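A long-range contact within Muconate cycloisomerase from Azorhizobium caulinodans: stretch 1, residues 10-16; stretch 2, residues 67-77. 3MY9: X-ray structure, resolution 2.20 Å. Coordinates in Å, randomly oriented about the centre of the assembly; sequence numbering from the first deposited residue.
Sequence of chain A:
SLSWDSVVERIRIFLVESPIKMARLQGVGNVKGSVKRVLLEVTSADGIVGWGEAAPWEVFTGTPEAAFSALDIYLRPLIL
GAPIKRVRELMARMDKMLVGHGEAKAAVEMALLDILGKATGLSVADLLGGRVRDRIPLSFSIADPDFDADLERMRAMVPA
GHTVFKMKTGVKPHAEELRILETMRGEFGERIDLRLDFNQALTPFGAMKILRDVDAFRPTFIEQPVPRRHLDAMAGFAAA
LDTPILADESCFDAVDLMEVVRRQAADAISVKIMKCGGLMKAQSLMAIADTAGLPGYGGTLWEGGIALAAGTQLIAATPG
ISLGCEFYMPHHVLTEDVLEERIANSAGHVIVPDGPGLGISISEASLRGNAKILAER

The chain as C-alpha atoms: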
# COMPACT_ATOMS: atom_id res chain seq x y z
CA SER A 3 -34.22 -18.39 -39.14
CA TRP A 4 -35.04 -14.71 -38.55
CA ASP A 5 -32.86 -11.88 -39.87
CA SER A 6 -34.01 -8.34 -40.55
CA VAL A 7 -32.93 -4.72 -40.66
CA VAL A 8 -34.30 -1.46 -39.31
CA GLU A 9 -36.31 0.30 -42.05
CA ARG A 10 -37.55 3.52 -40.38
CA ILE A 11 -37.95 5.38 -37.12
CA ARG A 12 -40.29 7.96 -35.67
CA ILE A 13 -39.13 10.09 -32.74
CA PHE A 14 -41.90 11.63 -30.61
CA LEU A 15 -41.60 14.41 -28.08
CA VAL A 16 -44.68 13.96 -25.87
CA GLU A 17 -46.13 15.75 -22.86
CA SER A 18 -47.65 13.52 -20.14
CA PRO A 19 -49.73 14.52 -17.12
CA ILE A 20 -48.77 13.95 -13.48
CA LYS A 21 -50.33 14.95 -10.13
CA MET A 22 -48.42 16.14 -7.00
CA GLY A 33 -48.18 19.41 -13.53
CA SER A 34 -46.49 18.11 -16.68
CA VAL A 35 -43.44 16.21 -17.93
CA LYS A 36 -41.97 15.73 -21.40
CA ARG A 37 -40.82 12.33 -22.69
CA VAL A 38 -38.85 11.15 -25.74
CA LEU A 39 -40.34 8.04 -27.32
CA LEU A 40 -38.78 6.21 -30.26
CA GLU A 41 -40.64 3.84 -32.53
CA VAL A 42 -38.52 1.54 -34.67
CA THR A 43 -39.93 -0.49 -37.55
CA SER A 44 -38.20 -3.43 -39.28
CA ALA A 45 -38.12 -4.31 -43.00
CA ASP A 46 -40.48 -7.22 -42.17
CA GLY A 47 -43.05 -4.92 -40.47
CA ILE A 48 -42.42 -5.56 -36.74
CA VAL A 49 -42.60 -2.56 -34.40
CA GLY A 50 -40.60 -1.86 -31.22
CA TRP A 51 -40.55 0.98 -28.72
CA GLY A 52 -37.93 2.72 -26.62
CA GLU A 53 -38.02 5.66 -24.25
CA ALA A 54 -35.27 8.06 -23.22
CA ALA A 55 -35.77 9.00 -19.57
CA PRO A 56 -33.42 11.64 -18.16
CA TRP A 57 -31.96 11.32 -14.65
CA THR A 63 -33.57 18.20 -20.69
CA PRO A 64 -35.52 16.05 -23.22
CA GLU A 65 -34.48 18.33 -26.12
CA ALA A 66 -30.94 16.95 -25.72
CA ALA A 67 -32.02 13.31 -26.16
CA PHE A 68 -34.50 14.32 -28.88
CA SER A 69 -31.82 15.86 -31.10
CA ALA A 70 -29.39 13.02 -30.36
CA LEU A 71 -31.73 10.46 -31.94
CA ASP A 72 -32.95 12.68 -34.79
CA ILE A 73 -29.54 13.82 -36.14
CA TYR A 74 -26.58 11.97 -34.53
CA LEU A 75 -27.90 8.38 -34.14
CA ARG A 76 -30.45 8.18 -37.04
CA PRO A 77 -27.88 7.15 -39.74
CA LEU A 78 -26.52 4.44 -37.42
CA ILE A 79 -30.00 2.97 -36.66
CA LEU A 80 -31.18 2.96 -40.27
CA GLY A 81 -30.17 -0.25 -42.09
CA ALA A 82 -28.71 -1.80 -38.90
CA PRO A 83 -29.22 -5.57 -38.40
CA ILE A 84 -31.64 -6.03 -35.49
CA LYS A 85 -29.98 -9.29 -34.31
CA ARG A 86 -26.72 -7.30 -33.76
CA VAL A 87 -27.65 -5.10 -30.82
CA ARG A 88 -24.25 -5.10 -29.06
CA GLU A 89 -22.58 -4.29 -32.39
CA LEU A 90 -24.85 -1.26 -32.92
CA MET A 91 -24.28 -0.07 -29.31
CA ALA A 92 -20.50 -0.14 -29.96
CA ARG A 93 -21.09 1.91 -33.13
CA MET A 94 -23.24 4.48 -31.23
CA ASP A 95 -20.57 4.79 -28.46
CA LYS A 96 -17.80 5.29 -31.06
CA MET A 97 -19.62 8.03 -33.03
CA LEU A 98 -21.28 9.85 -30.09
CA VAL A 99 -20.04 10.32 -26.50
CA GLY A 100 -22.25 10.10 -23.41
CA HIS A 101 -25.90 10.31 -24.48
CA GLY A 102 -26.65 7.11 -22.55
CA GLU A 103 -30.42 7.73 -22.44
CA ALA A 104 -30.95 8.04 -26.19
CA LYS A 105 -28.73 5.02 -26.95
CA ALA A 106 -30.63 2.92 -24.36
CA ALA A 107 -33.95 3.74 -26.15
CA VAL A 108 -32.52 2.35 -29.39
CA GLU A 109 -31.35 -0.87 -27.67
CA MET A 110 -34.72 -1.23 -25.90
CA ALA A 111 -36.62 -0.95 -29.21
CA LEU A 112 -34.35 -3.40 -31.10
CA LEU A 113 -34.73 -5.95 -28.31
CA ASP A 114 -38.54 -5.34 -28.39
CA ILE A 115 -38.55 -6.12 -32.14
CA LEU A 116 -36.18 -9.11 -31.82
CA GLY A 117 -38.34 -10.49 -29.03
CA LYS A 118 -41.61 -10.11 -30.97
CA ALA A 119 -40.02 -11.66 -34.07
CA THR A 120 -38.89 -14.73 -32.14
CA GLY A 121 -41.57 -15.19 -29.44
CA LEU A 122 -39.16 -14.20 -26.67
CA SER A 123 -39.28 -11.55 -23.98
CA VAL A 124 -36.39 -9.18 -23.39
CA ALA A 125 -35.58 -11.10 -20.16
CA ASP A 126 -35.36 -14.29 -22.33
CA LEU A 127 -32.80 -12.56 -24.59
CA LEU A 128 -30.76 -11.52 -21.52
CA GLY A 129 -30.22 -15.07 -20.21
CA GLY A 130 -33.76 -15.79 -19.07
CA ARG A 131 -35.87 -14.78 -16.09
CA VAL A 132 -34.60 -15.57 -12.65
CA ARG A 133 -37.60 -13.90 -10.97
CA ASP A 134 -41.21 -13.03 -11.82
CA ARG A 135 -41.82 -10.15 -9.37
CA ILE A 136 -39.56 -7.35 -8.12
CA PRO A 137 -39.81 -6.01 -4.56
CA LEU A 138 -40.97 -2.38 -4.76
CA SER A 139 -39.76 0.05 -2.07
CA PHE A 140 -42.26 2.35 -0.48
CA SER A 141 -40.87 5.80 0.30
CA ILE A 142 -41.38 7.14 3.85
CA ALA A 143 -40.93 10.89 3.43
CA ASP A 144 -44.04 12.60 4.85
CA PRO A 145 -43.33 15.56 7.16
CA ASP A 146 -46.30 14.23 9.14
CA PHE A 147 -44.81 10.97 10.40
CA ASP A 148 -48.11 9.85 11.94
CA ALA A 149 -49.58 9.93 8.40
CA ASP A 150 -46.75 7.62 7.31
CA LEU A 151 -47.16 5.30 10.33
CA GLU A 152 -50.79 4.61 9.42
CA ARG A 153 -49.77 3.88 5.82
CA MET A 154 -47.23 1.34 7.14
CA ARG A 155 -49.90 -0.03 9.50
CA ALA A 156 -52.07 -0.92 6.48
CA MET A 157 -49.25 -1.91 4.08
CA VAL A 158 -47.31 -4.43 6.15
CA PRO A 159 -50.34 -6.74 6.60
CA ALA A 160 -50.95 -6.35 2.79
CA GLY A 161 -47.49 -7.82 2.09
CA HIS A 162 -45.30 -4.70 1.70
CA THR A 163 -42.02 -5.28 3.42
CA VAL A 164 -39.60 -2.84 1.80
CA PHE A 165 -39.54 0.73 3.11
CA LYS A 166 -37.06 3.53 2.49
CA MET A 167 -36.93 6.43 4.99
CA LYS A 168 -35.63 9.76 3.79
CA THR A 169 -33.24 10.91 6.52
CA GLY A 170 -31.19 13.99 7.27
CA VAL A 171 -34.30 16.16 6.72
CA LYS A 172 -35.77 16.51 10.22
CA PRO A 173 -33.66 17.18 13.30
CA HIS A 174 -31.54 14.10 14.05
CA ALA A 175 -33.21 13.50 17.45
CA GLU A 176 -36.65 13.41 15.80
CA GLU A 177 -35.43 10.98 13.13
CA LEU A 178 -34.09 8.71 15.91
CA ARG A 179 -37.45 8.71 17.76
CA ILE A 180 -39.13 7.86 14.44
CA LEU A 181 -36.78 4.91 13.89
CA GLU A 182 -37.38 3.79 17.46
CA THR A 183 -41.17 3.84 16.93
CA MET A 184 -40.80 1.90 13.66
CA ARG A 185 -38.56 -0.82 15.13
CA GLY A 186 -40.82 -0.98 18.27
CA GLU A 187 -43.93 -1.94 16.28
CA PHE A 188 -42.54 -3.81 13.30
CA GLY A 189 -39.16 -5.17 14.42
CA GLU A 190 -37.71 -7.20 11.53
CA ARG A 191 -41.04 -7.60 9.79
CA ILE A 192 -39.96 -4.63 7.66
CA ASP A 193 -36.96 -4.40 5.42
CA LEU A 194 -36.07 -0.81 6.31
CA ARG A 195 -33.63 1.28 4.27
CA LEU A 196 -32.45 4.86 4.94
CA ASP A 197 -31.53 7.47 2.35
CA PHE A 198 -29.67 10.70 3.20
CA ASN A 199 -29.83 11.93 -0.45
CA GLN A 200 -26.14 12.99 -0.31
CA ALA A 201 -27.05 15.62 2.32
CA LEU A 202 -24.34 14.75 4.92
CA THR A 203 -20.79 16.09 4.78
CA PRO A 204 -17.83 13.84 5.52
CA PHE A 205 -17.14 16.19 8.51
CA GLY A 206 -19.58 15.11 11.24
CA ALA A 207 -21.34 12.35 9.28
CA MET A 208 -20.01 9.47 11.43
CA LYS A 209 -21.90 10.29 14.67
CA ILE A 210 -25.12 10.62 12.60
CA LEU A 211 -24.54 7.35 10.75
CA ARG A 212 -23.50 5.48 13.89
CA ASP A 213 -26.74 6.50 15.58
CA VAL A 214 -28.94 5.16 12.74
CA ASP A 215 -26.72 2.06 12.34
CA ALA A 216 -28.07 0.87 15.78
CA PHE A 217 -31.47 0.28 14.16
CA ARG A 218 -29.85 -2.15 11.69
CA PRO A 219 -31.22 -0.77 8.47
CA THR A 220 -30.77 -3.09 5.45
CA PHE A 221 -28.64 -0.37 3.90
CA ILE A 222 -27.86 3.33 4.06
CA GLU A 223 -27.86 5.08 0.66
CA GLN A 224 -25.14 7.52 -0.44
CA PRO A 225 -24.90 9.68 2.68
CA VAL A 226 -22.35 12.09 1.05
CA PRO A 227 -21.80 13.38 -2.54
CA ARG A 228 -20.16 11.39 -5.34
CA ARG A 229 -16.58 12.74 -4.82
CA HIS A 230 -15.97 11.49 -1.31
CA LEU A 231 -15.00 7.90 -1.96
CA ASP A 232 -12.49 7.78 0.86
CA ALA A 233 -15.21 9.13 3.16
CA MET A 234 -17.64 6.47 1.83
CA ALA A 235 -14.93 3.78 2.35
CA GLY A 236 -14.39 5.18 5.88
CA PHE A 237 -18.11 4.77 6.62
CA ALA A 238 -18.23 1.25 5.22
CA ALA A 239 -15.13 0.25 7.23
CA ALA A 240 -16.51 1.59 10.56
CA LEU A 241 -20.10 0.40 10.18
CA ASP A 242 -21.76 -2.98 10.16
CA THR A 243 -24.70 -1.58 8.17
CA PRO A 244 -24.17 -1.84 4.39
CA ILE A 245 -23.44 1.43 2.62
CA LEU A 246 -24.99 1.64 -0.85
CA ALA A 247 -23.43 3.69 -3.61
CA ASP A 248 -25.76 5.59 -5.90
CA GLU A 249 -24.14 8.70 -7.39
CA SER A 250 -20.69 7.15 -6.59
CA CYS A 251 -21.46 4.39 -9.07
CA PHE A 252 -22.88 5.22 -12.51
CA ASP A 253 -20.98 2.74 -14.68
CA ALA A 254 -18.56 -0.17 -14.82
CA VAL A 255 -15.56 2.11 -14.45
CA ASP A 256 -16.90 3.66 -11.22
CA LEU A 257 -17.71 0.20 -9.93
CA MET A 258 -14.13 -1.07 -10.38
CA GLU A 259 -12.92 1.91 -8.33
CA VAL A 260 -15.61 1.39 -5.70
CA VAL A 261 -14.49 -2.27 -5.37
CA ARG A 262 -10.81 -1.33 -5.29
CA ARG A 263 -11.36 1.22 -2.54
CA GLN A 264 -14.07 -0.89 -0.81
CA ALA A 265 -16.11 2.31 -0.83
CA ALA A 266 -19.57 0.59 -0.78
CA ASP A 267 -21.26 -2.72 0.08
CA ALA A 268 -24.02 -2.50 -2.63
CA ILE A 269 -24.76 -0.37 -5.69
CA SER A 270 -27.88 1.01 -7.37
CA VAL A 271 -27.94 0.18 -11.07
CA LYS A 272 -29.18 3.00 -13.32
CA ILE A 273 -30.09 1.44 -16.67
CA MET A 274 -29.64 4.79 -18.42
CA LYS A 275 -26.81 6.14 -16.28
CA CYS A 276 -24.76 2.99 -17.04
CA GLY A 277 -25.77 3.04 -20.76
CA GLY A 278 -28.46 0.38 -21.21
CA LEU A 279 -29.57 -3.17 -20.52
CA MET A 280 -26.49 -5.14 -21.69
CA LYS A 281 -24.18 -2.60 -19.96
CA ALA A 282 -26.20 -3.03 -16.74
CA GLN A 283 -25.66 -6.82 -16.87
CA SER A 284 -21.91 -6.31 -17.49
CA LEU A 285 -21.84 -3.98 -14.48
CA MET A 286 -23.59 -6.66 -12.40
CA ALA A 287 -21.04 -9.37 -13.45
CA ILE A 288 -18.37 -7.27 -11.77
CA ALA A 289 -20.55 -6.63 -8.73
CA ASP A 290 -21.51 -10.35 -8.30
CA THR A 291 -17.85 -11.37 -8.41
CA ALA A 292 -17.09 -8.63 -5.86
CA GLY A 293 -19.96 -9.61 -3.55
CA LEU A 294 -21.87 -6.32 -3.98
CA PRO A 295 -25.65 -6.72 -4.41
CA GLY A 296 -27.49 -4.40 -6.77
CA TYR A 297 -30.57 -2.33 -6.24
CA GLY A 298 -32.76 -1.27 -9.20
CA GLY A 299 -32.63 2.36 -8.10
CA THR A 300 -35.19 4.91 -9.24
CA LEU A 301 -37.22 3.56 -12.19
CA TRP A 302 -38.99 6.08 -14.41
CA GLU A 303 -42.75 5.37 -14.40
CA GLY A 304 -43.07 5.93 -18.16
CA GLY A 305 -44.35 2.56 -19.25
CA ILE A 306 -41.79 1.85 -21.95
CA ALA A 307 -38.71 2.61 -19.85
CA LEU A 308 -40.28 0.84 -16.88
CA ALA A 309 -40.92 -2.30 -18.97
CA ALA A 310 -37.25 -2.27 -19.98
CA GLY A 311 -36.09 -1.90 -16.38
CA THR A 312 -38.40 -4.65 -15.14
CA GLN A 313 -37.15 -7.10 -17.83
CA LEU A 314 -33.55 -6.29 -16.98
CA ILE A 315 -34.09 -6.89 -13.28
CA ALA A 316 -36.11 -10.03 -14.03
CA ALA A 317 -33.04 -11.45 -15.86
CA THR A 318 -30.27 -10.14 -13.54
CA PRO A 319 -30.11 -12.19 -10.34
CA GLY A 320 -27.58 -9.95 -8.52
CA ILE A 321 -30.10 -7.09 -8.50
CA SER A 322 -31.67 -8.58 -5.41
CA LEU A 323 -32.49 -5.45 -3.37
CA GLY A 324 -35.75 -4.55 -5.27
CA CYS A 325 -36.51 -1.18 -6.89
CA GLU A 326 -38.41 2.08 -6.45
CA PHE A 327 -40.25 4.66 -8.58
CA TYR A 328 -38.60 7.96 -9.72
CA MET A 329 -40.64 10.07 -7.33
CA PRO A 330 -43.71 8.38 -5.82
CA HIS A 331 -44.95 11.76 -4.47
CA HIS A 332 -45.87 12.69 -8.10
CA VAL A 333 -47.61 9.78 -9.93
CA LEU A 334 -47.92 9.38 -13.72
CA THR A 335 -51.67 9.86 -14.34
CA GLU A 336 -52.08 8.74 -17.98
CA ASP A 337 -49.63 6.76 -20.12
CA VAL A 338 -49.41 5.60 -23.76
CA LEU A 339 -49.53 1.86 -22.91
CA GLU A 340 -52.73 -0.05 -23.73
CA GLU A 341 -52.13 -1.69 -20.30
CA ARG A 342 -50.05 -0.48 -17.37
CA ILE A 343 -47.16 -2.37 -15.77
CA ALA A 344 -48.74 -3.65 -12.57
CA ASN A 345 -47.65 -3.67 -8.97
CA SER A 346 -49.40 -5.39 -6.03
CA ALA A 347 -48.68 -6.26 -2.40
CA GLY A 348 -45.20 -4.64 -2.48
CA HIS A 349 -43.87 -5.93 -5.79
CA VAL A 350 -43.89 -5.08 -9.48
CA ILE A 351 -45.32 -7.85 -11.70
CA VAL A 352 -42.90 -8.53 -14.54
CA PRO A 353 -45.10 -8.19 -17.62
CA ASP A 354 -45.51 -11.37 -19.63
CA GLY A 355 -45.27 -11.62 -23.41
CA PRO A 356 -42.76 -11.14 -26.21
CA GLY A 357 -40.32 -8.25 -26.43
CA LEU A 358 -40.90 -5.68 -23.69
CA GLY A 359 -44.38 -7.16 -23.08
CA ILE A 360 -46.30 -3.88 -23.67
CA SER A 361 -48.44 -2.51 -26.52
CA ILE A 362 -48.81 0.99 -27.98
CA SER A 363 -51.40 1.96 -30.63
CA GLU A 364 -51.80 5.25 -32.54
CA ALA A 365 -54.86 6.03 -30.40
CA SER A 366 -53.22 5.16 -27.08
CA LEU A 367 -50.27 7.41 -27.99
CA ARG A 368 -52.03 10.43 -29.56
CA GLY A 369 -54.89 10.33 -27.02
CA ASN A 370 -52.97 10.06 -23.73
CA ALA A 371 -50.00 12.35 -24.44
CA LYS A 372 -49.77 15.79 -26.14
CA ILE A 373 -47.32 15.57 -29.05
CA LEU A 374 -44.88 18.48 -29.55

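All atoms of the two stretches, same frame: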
# COMPACT_ATOMS: atom_id res chain seq x y z
N ARG A 10 -37.28 2.11 -40.71
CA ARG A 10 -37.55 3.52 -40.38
C ARG A 10 -37.77 3.74 -38.90
O ARG A 10 -38.09 2.81 -38.16
CB ARG A 10 -38.79 4.03 -41.12
CG ARG A 10 -40.08 3.30 -40.78
CD ARG A 10 -41.27 3.97 -41.46
NE ARG A 10 -42.49 3.18 -41.34
CZ ARG A 10 -42.79 2.10 -42.06
NH1 ARG A 10 -41.95 1.62 -42.97
NH2 ARG A 10 -43.94 1.47 -41.85
N ILE A 11 -37.59 4.98 -38.47
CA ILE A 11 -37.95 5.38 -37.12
C ILE A 11 -38.88 6.59 -37.13
O ILE A 11 -38.98 7.31 -38.13
CB ILE A 11 -36.70 5.67 -36.25
CG1 ILE A 11 -35.94 6.90 -36.75
CG2 ILE A 11 -35.78 4.45 -36.21
CD1 ILE A 11 -34.74 7.25 -35.90
N ARG A 12 -39.59 6.74 -36.02
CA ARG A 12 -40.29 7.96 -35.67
C ARG A 12 -39.88 8.33 -34.25
O ARG A 12 -39.90 7.49 -33.35
CB ARG A 12 -41.81 7.76 -35.69
CG ARG A 12 -42.38 7.18 -36.97
CD ARG A 12 -43.84 7.58 -37.10
NE ARG A 12 -44.62 6.67 -37.93
CZ ARG A 12 -45.55 5.81 -37.49
NH1 ARG A 12 -45.85 5.71 -36.19
NH2 ARG A 12 -46.20 5.04 -38.37
N ILE A 13 -39.47 9.58 -34.06
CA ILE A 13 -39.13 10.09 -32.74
C ILE A 13 -40.26 11.03 -32.33
O ILE A 13 -40.64 11.92 -33.10
CB ILE A 13 -37.79 10.84 -32.75
CG1 ILE A 13 -36.68 9.94 -33.31
CG2 ILE A 13 -37.43 11.32 -31.35
CD1 ILE A 13 -35.47 10.71 -33.81
N PHE A 14 -40.79 10.82 -31.12
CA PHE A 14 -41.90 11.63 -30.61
C PHE A 14 -41.49 12.35 -29.35
O PHE A 14 -40.99 11.71 -28.40
CB PHE A 14 -43.10 10.75 -30.28
CG PHE A 14 -43.69 10.05 -31.47
CD1 PHE A 14 -44.75 10.62 -32.17
CD2 PHE A 14 -43.22 8.82 -31.87
CE1 PHE A 14 -45.31 9.98 -33.25
CE2 PHE A 14 -43.78 8.17 -32.97
CZ PHE A 14 -44.83 8.75 -33.65
N LEU A 15 -41.67 13.66 -29.32
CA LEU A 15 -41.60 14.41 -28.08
C LEU A 15 -43.04 14.51 -27.60
O LEU A 15 -43.89 15.07 -28.31
CB LEU A 15 -40.99 15.81 -28.30
CG LEU A 15 -40.47 16.54 -27.05
CD1 LEU A 15 -39.84 17.89 -27.40
CD2 LEU A 15 -41.58 16.72 -26.04
N VAL A 16 -43.33 13.95 -26.42
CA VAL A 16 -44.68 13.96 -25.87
C VAL A 16 -44.71 14.64 -24.51
O VAL A 16 -43.72 14.64 -23.79
CB VAL A 16 -45.26 12.54 -25.68
CG1 VAL A 16 -45.34 11.82 -27.01
CG2 VAL A 16 -44.44 11.74 -24.69
N ALA A 67 -31.75 14.65 -25.64
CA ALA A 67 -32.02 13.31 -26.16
C ALA A 67 -32.70 13.38 -27.52
O ALA A 67 -32.28 12.69 -28.46
CB ALA A 67 -32.88 12.52 -25.18
N PHE A 68 -33.72 14.22 -27.64
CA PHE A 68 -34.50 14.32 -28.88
C PHE A 68 -33.65 14.61 -30.12
O PHE A 68 -33.89 14.05 -31.20
CB PHE A 68 -35.60 15.39 -28.77
CG PHE A 68 -36.50 15.46 -29.97
CD1 PHE A 68 -37.55 14.57 -30.12
CD2 PHE A 68 -36.26 16.38 -30.98
CE1 PHE A 68 -38.37 14.61 -31.23
CE2 PHE A 68 -37.08 16.43 -32.11
CZ PHE A 68 -38.14 15.55 -32.24
N SER A 69 -32.68 15.51 -29.98
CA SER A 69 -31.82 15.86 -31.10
C SER A 69 -30.82 14.73 -31.34
O SER A 69 -30.52 14.40 -32.49
CB SER A 69 -31.10 17.20 -30.87
OG SER A 69 -30.41 17.24 -29.63
N ALA A 70 -30.34 14.12 -30.26
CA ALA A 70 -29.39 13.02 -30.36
C ALA A 70 -29.91 11.96 -31.31
O ALA A 70 -29.22 11.59 -32.26
CB ALA A 70 -29.12 12.43 -28.99
N LEU A 71 -31.13 11.49 -31.09
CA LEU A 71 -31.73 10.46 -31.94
C LEU A 71 -31.95 10.94 -33.37
O LEU A 71 -31.62 10.23 -34.33
CB LEU A 71 -33.07 9.98 -31.36
CG LEU A 71 -33.02 9.11 -30.09
CD1 LEU A 71 -34.36 9.14 -29.36
CD2 LEU A 71 -32.62 7.67 -30.43
N ASP A 72 -32.49 12.15 -33.50
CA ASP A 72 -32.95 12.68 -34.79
C ASP A 72 -31.81 12.95 -35.78
O ASP A 72 -31.95 12.69 -36.98
CB ASP A 72 -33.79 13.95 -34.58
CG ASP A 72 -34.47 14.45 -35.86
OD1 ASP A 72 -35.00 13.63 -36.65
OD2 ASP A 72 -34.47 15.68 -36.07
N ILE A 73 -30.68 13.46 -35.28
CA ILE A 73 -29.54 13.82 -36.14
C ILE A 73 -28.32 12.90 -35.96
O ILE A 73 -27.84 12.32 -36.94
CB ILE A 73 -29.21 15.36 -36.06
CG1 ILE A 73 -28.22 15.73 -34.94
CG2 ILE A 73 -30.48 16.18 -35.90
CD1 ILE A 73 -26.76 15.71 -35.39
N TYR A 74 -27.83 12.71 -34.74
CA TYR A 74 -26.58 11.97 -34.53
C TYR A 74 -26.75 10.46 -34.77
O TYR A 74 -26.00 9.86 -35.56
CB TYR A 74 -26.01 12.24 -33.14
N LEU A 75 -27.75 9.85 -34.13
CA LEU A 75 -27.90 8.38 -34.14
C LEU A 75 -28.71 7.82 -35.32
O LEU A 75 -28.53 6.66 -35.70
CB LEU A 75 -28.50 7.91 -32.81
CG LEU A 75 -27.70 8.24 -31.53
CD1 LEU A 75 -28.40 7.75 -30.27
CD2 LEU A 75 -26.30 7.64 -31.59
N ARG A 76 -29.57 8.63 -35.93
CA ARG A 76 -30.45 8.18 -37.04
C ARG A 76 -29.75 7.39 -38.18
O ARG A 76 -30.27 6.35 -38.60
CB ARG A 76 -31.23 9.36 -37.62
CG ARG A 76 -32.15 9.01 -38.80
CD ARG A 76 -32.68 10.26 -39.48
NE ARG A 76 -33.66 10.97 -38.65
CZ ARG A 76 -34.96 10.71 -38.62
NH1 ARG A 76 -35.50 9.74 -39.37
NH2 ARG A 76 -35.75 11.43 -37.83
N PRO A 77 -28.60 7.88 -38.68
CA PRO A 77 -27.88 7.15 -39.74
C PRO A 77 -27.18 5.86 -39.29
O PRO A 77 -26.76 5.06 -40.13
CB PRO A 77 -26.84 8.16 -40.24
CG PRO A 77 -27.10 9.44 -39.50
CD PRO A 77 -27.90 9.12 -38.31

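Residues 10-16 form part of a β-strand that packs against the helix containing residues 67-77. The two elements run nearly antiparallel, with 166° between their N-to-C directions, and their axes approach to 9.3 Å. The register follows from this arrangement: Leu15 lies across from Phe68, Ile13 from Asp72 and Ile11 from Arg76, so that each step of two residues along the strand matches one turn of the helix. Because side chains alternate along a strand, Ile11, Ile13 and Leu15 direct their CA-to-CB bonds toward the helix, whereas those of Arg12 and Phe14 point away. The contact buries 377 Å², both sides summed, and no hydrogen bond crosses it.

Apolar packing dominates, and Ile13 is its centre, with the largest area covered by the opposing stretch. The CG2 methyl of Ile13 lies 3.4 Å from CE1 of Phe68. CD1 of Ile13, at the end of an m, t side chain, extends to 3.5 Å from CB of Leu71. The same methyl presses close to the helix backbone, with Ile13 CD1 only 3.3 Å from Asp72 N. Asp72 N already donates to Phe68 O within the helix, at 3.3 Å, so the approach of the methyl is one of packing against a backbone whose polar group has its own partner.

Phe68, with chi1 in the t well, directs its CA-to-CB bond toward the strand and also contacts Leu15. CD1 of Phe68 lies 4.1 Å from CB of Leu15, a looser apolar contact than the one with Ile13. The ring also meets the strand backbone: CE1 of Phe68 is 3.9 Å from N of Leu15 and 4.3 Å from C of Phe14, the latter atom lying at the ring edge, near its plane. Phe14 thus touches the helix through its main chain, while its side chain is directed away.

At the other end of the contact, the partner of the strand is a charged side chain used for its flat surface. The CA-to-CB bond of Arg76 points sideways, but the end of the side chain comes nearer to the strand. CG1 of Ile11 lies over one face of the guanidinium, 3.9 Å from NH1 of Arg76, and CD1 of Ile13 is 4.1 Å from NH2 of Arg76.

Polar interactions within the helix hold that guanidinium in place. NH2 of Arg76 forms a salt bridge with OD1 of Asp72 at 2.6 Å, with a hydrogen-bond angle of 162°, and NE of Arg76 donates to the main-chain O of Asp72 at 2.9 Å. Both bonds lead back to a residue one turn earlier, folding the arginine along the helix. Its charge is met by Asp72, leaving a guanidinium face for Ile11. The helix widens into a pi-type turn at residues 70-75, marked by the 2.9 Å bond from Leu75 N to Ala70 O.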